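PDB 6ORH: glycoside hydrolase from Streptococcus pneumoniae serotype 4, which probably releases alpha-L-fucose from host-derived glycans by hydrolysing the glycosidic bond, acting as an alpha-L-fucosidase. Local coordinates for residues Ile391-Trp404 and Val424-Ser436. The protein carries 2 engineered substitutions. Residues are numbered along the deposited sequence; the frame is centred on the assembly and turned at random.
Sequences IAAFHVQVEVDGVW and VEAQKIRVVITES. With NDG (2-acetamido-2-deoxy-alpha-D-glucopyranose), chain D.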
loop_
_atom_site.group_PDB
_atom_site.type_symbol
_atom_site.label_atom_id
_atom_site.label_comp_id
_atom_site.label_asym_id
_atom_site.label_seq_id
_atom_site.Cartn_x
_atom_site.Cartn_y
_atom_site.Cartn_z
ATOM N N ILE A 391 -18.629 2.822 -1.317
ATOM C CA ILE A 391 -17.932 1.763 -2.041
ATOM C C ILE A 391 -16.849 1.152 -1.162
ATOM O O ILE A 391 -16.088 1.896 -0.553
ATOM C CB ILE A 391 -17.353 2.289 -3.367
ATOM C CG1 ILE A 391 -18.517 2.595 -4.312
ATOM C CG2 ILE A 391 -16.403 1.265 -3.982
ATOM C CD1 ILE A 391 -18.113 3.452 -5.522
ATOM N N ALA A 392 -16.786 -0.179 -1.141
ATOM C CA ALA A 392 -15.814 -0.889 -0.325
ATOM C C ALA A 392 -14.847 -1.729 -1.153
ATOM O O ALA A 392 -13.830 -2.204 -0.618
ATOM C CB ALA A 392 -16.561 -1.749 0.689
ATOM N N ALA A 393 -15.158 -1.973 -2.449
ATOM C CA ALA A 393 -14.213 -2.696 -3.295
ATOM C C ALA A 393 -14.535 -2.441 -4.757
ATOM O O ALA A 393 -15.707 -2.435 -5.135
ATOM C CB ALA A 393 -14.263 -4.193 -3.045
ATOM N N PHE A 394 -13.483 -2.252 -5.550
ATOM C CA PHE A 394 -13.689 -2.075 -6.989
ATOM C C PHE A 394 -12.431 -2.538 -7.722
ATOM O O PHE A 394 -11.345 -2.638 -7.137
ATOM C CB PHE A 394 -14.051 -0.612 -7.307
ATOM C CG PHE A 394 -12.867 0.313 -7.154
ATOM C CD1 PHE A 394 -12.515 0.777 -5.888
ATOM C CD2 PHE A 394 -12.022 0.596 -8.225
ATOM C CE1 PHE A 394 -11.353 1.519 -5.707
ATOM C CE2 PHE A 394 -10.860 1.333 -8.046
ATOM C CZ PHE A 394 -10.546 1.835 -6.787
ATOM N N HIS A 395 -12.546 -2.796 -9.036
ATOM C CA HIS A 395 -11.352 -3.009 -9.831
ATOM C C HIS A 395 -11.560 -2.387 -11.211
ATOM O O HIS A 395 -12.676 -2.027 -11.579
ATOM C CB HIS A 395 -10.923 -4.493 -9.871
ATOM C CG HIS A 395 -11.915 -5.422 -10.490
ATOM N ND1 HIS A 395 -12.954 -5.972 -9.760
ATOM C CD2 HIS A 395 -12.020 -5.922 -11.751
ATOM C CE1 HIS A 395 -13.675 -6.755 -10.550
ATOM N NE2 HIS A 395 -13.118 -6.738 -11.770
ATOM N N VAL A 396 -10.465 -2.249 -11.945
ATOM C CA VAL A 396 -10.475 -1.598 -13.245
ATOM C C VAL A 396 -9.771 -2.531 -14.223
ATOM O O VAL A 396 -8.735 -3.115 -13.913
ATOM C CB VAL A 396 -9.718 -0.261 -13.148
ATOM C CG1 VAL A 396 -9.656 0.428 -14.510
ATOM C CG2 VAL A 396 -10.423 0.668 -12.173
ATOM N N GLN A 397 -10.337 -2.659 -15.432
ATOM C CA GLN A 397 -9.681 -3.461 -16.451
ATOM C C GLN A 397 -9.611 -2.666 -17.748
ATOM O O GLN A 397 -10.372 -1.721 -17.945
ATOM C CB GLN A 397 -10.447 -4.753 -16.751
ATOM C CG GLN A 397 -11.026 -5.443 -15.534
ATOM C CD GLN A 397 -11.829 -6.615 -16.021
ATOM O OE1 GLN A 397 -12.703 -6.470 -16.873
ATOM N NE2 GLN A 397 -11.489 -7.791 -15.523
ATOM N N VAL A 398 -8.686 -3.071 -18.621
ATOM C CA VAL A 398 -8.533 -2.441 -19.925
ATOM C C VAL A 398 -8.436 -3.542 -20.977
ATOM O O VAL A 398 -7.874 -4.596 -20.704
ATOM C CB VAL A 398 -7.327 -1.490 -19.958
ATOM C CG1 VAL A 398 -7.572 -0.265 -19.071
ATOM C CG2 VAL A 398 -6.036 -2.180 -19.547
ATOM N N GLU A 399 -9.043 -3.309 -22.143
ATOM C CA GLU A 399 -8.979 -4.320 -23.194
ATOM C C GLU A 399 -7.710 -4.118 -24.022
ATOM O O GLU A 399 -7.484 -3.033 -24.550
ATOM C CB GLU A 399 -10.229 -4.259 -24.067
ATOM C CG GLU A 399 -10.320 -5.461 -25.016
ATOM C CD GLU A 399 -11.581 -5.464 -25.872
ATOM O OE1 GLU A 399 -12.014 -4.373 -26.276
ATOM O OE2 GLU A 399 -12.148 -6.562 -26.095
ATOM N N VAL A 400 -6.906 -5.186 -24.121
ATOM C CA VAL A 400 -5.629 -5.152 -24.810
ATOM C C VAL A 400 -5.614 -6.341 -25.755
ATOM O O VAL A 400 -5.602 -7.500 -25.317
ATOM C CB VAL A 400 -4.436 -5.174 -23.834
ATOM C CG1 VAL A 400 -3.106 -5.208 -24.577
ATOM C CG2 VAL A 400 -4.481 -4.001 -22.867
ATOM N N ASP A 401 -5.670 -6.030 -27.058
ATOM C CA ASP A 401 -5.631 -7.060 -28.082
ATOM C C ASP A 401 -6.748 -8.075 -27.857
ATOM O O ASP A 401 -6.535 -9.280 -27.991
ATOM C CB ASP A 401 -4.256 -7.733 -28.111
ATOM C CG ASP A 401 -3.273 -6.976 -28.973
ATOM O OD1 ASP A 401 -3.442 -7.028 -30.207
ATOM O OD2 ASP A 401 -2.372 -6.319 -28.402
ATOM N N GLY A 402 -7.934 -7.592 -27.484
ATOM C CA GLY A 402 -9.082 -8.464 -27.338
ATOM C C GLY A 402 -9.134 -9.250 -26.022
ATOM O O GLY A 402 -10.056 -10.036 -25.813
ATOM N N VAL A 403 -8.202 -8.990 -25.096
ATOM C CA VAL A 403 -8.298 -9.648 -23.795
ATOM C C VAL A 403 -8.459 -8.564 -22.726
ATOM O O VAL A 403 -7.693 -7.619 -22.722
ATOM C CB VAL A 403 -7.055 -10.510 -23.479
ATOM C CG1 VAL A 403 -7.147 -11.161 -22.096
ATOM C CG2 VAL A 403 -6.792 -11.565 -24.555
ATOM N N TRP A 404 -9.424 -8.756 -21.829
ATOM C CA TRP A 404 -9.613 -7.818 -20.726
ATOM C C TRP A 404 -8.565 -8.105 -19.658
ATOM O O TRP A 404 -8.560 -9.185 -19.075
ATOM C CB TRP A 404 -11.033 -7.949 -20.183
ATOM C CG TRP A 404 -12.029 -7.270 -21.079
ATOM C CD1 TRP A 404 -12.838 -7.872 -22.004
ATOM C CD2 TRP A 404 -12.297 -5.858 -21.172
ATOM N NE1 TRP A 404 -13.609 -6.935 -22.644
ATOM C CE2 TRP A 404 -13.282 -5.688 -22.167
ATOM C CE3 TRP A 404 -11.793 -4.713 -20.527
ATOM C CZ2 TRP A 404 -13.788 -4.431 -22.509
ATOM C CZ3 TRP A 404 -12.280 -3.474 -20.880
ATOM C CH2 TRP A 404 -13.288 -3.337 -21.840
ATOM N N VAL A 424 -0.642 2.214 -20.516
ATOM C CA VAL A 424 -1.351 1.349 -21.450
ATOM C C VAL A 424 -1.963 2.219 -22.543
ATOM O O VAL A 424 -2.351 3.361 -22.302
ATOM C CB VAL A 424 -2.393 0.455 -20.741
ATOM C CG1 VAL A 424 -3.531 1.245 -20.112
ATOM C CG2 VAL A 424 -2.970 -0.586 -21.683
ATOM N N GLU A 425 -2.007 1.677 -23.772
ATOM C CA GLU A 425 -2.761 2.292 -24.854
ATOM C C GLU A 425 -4.023 1.463 -25.071
ATOM O O GLU A 425 -3.931 0.262 -25.356
ATOM C CB GLU A 425 -1.921 2.375 -26.136
ATOM C CG GLU A 425 -2.628 3.113 -27.265
ATOM C CD GLU A 425 -1.822 3.248 -28.554
ATOM O OE1 GLU A 425 -1.315 2.223 -29.026
ATOM O OE2 GLU A 425 -1.678 4.378 -29.058
ATOM N N ALA A 426 -5.193 2.096 -24.885
ATOM C CA ALA A 426 -6.450 1.366 -24.893
ATOM C C ALA A 426 -7.603 2.300 -25.225
ATOM O O ALA A 426 -7.513 3.518 -25.056
ATOM C CB ALA A 426 -6.665 0.651 -23.572
ATOM N N GLN A 427 -8.686 1.700 -25.709
ATOM C CA GLN A 427 -9.873 2.433 -26.081
ATOM C C GLN A 427 -11.032 2.060 -25.158
ATOM O O GLN A 427 -11.962 2.853 -25.002
ATOM C CB GLN A 427 -10.222 2.110 -27.535
ATOM C CG GLN A 427 -11.490 2.801 -28.005
ATOM C CD GLN A 427 -11.618 2.758 -29.509
ATOM O OE1 GLN A 427 -10.623 2.661 -30.233
ATOM N NE2 GLN A 427 -12.856 2.799 -29.962
ATOM N N LYS A 428 -11.006 0.824 -24.616
ATOM C CA LYS A 428 -12.094 0.364 -23.771
ATOM C C LYS A 428 -11.591 0.035 -22.367
ATOM O O LYS A 428 -10.571 -0.632 -22.198
ATOM C CB LYS A 428 -12.825 -0.815 -24.410
ATOM C CG LYS A 428 -13.434 -0.472 -25.771
ATOM C CD LYS A 428 -14.267 -1.572 -26.362
ATOM C CE LYS A 428 -14.784 -1.229 -27.745
ATOM N NZ LYS A 428 -15.731 -2.269 -28.220
ATOM N N ILE A 429 -12.340 0.531 -21.375
ATOM C CA ILE A 429 -12.004 0.373 -19.963
ATOM C C ILE A 429 -13.250 -0.095 -19.223
ATOM O O ILE A 429 -14.350 0.355 -19.535
ATOM C CB ILE A 429 -11.495 1.725 -19.393
ATOM C CG1 ILE A 429 -10.271 2.273 -20.143
ATOM C CG2 ILE A 429 -11.229 1.621 -17.896
ATOM C CD1 ILE A 429 -10.637 3.177 -21.324
ATOM N N ARG A 430 -13.092 -0.970 -18.208
ATOM C CA ARG A 430 -14.215 -1.326 -17.353
ATOM C C ARG A 430 -13.888 -0.931 -15.918
ATOM O O ARG A 430 -12.768 -1.172 -15.451
ATOM C CB ARG A 430 -14.515 -2.829 -17.369
ATOM C CG ARG A 430 -15.229 -3.268 -18.646
ATOM C CD ARG A 430 -15.158 -4.757 -18.919
ATOM N NE ARG A 430 -15.973 -5.002 -20.119
ATOM C CZ ARG A 430 -16.175 -6.204 -20.670
ATOM N NH1 ARG A 430 -15.663 -7.300 -20.125
ATOM N NH2 ARG A 430 -16.921 -6.305 -21.758
ATOM N N VAL A 431 -14.864 -0.279 -15.283
ATOM C CA VAL A 431 -14.825 -0.029 -13.846
ATOM C C VAL A 431 -15.862 -0.961 -13.231
ATOM O O VAL A 431 -17.058 -0.911 -13.564
ATOM C CB VAL A 431 -15.075 1.458 -13.518
ATOM C CG1 VAL A 431 -15.195 1.697 -12.007
ATOM C CG2 VAL A 431 -13.916 2.294 -14.059
ATOM N N VAL A 432 -15.406 -1.818 -12.298
ATOM C CA VAL A 432 -16.293 -2.818 -11.732
ATOM C C VAL A 432 -16.367 -2.592 -10.227
ATOM O O VAL A 432 -15.359 -2.753 -9.537
ATOM C CB VAL A 432 -15.850 -4.255 -12.062
ATOM C CG1 VAL A 432 -16.864 -5.281 -11.562
ATOM C CG2 VAL A 432 -15.608 -4.457 -13.558
ATOM N N ILE A 433 -17.582 -2.300 -9.750
ATOM C CA ILE A 433 -17.859 -2.131 -8.324
ATOM C C ILE A 433 -18.313 -3.486 -7.775
ATOM O O ILE A 433 -19.363 -3.989 -8.170
ATOM C CB ILE A 433 -18.891 -1.015 -8.064
ATOM C CG1 ILE A 433 -18.405 0.336 -8.616
ATOM C CG2 ILE A 433 -19.240 -0.928 -6.573
ATOM C CD1 ILE A 433 -19.459 1.408 -8.578
ATOM N N THR A 434 -17.578 -4.031 -6.788
ATOM C CA THR A 434 -17.797 -5.407 -6.342
ATOM C C THR A 434 -18.348 -5.482 -4.920
ATOM O O THR A 434 -18.928 -6.496 -4.506
ATOM C CB THR A 434 -16.552 -6.283 -6.539
ATOM O OG1 THR A 434 -15.496 -5.818 -5.674
ATOM C CG2 THR A 434 -16.096 -6.305 -7.982
ATOM N N GLU A 435 -18.146 -4.416 -4.143
ATOM C CA GLU A 435 -18.719 -4.366 -2.802
ATOM C C GLU A 435 -19.065 -2.921 -2.439
ATOM O O GLU A 435 -18.295 -2.012 -2.737
ATOM C CB GLU A 435 -17.729 -4.946 -1.777
ATOM C CG GLU A 435 -18.409 -5.149 -0.442
ATOM C CD GLU A 435 -17.492 -5.659 0.648
ATOM O OE1 GLU A 435 -16.832 -6.688 0.400
ATOM O OE2 GLU A 435 -17.518 -5.077 1.774
ATOM N N SER A 436 -20.240 -2.692 -1.827
ATOM C CA SER A 436 -20.679 -1.358 -1.481
ATOM C C SER A 436 -21.685 -1.445 -0.343
ATOM O O SER A 436 -22.516 -2.368 -0.320
ATOM C CB SER A 436 -21.236 -0.644 -2.712
ATOM O OG SER A 436 -21.520 0.710 -2.457
HETATM C C1 NDG D . -6.670 -11.972 -17.723
HETATM C C2 NDG D . -5.349 -12.699 -17.545
HETATM C C3 NDG D . -5.584 -13.998 -16.769
HETATM C C4 NDG D . -6.288 -13.676 -15.443
HETATM C C5 NDG D . -7.477 -12.710 -15.560
HETATM C C6 NDG D . -7.839 -12.103 -14.212
HETATM C C7 NDG D . -3.856 -12.193 -19.404
HETATM C C8 NDG D . -3.515 -12.497 -20.836
HETATM O O5 NDG D . -7.172 -11.564 -16.404
HETATM O O3 NDG D . -4.262 -14.529 -16.520
HETATM O O4 NDG D . -6.825 -14.899 -14.922
HETATM O O6 NDG D . -9.130 -11.520 -14.380
HETATM O O7 NDG D . -3.270 -11.323 -18.779
HETATM N N2 NDG D . -4.833 -12.962 -18.871
HETATM O O1 NDG D . -7.607 -12.756 -18.476
HETATM O O HOH W 1 -12.991 -5.865 -6.999
HETATM O O HOH W 2 -14.245 -8.015 -18.057
HETATM O O HOH W 3 -9.111 -1.158 -25.760
HETATM O O HOH W 4 -5.719 -1.755 -26.298
#
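Arg430 lies across the indole of Trp404, and it can be traced atom by atom from its root. CB approaches Gln397 OE1; CG packs on Trp404 CZ3 and CH2, 3.7 Å from each. CD also nears Gln397 OE1, at 3.6 Å, and sits over the six-membered ring, 4° off the normal through its centroid, a CH-pi contact. Farther out, NE rides above the rim at Trp404 CZ2. CZ stands 3.6 Å from the centroid of the five-membered ring, and the planes differ by 10°, which defines an offset cation-pi stack. NH1 and NH2 end the path near Trp404 NE1, NH2 also near CE2; all three nitrogens are donors, so that proximity is stacking and not hydrogen bonding. With CG anti to the carbonyl carbon and the chain extended from there to NE, the guanidinium is laid flat along the ring. Glu399 CB lies over the rim of the opposite face, while water 2 joins Gln397 OE1 to Arg430 NH1 in the guanidinium plane.

Beneath this, strands 391-400 and 428-436 run antiparallel at 164°. The paired bonds of His395 with Val432 and Gln397 with Arg430 fix the register, and classic bulges interrupt it near Ala393, whose O accepts from both Thr434 N and Glu435 N. His395 offers a ring face to Val432 CB, 3.8 Å from its centroid, and its ND1 reaches Thr434 OG1 through water 1; Glu237 of the second subunit also bonds that hydroxyl. The other face is largely apolar: Val396 CG1 meets Ile429 CG2 at 3.9 Å.

These are neighbouring strands in one sheet of the F5/8 type C-like beta-sandwich. Trp404 also belongs to a glycan pocket, its O being 3.6 Å from C1 of the bound NDG. Salt bridges from NE to Glu367 and from NH1 to Glu176 of the second subunit probably favour the charged guanidinium and fix its rotation, the latter making this side of the sheet part of the subunit interface.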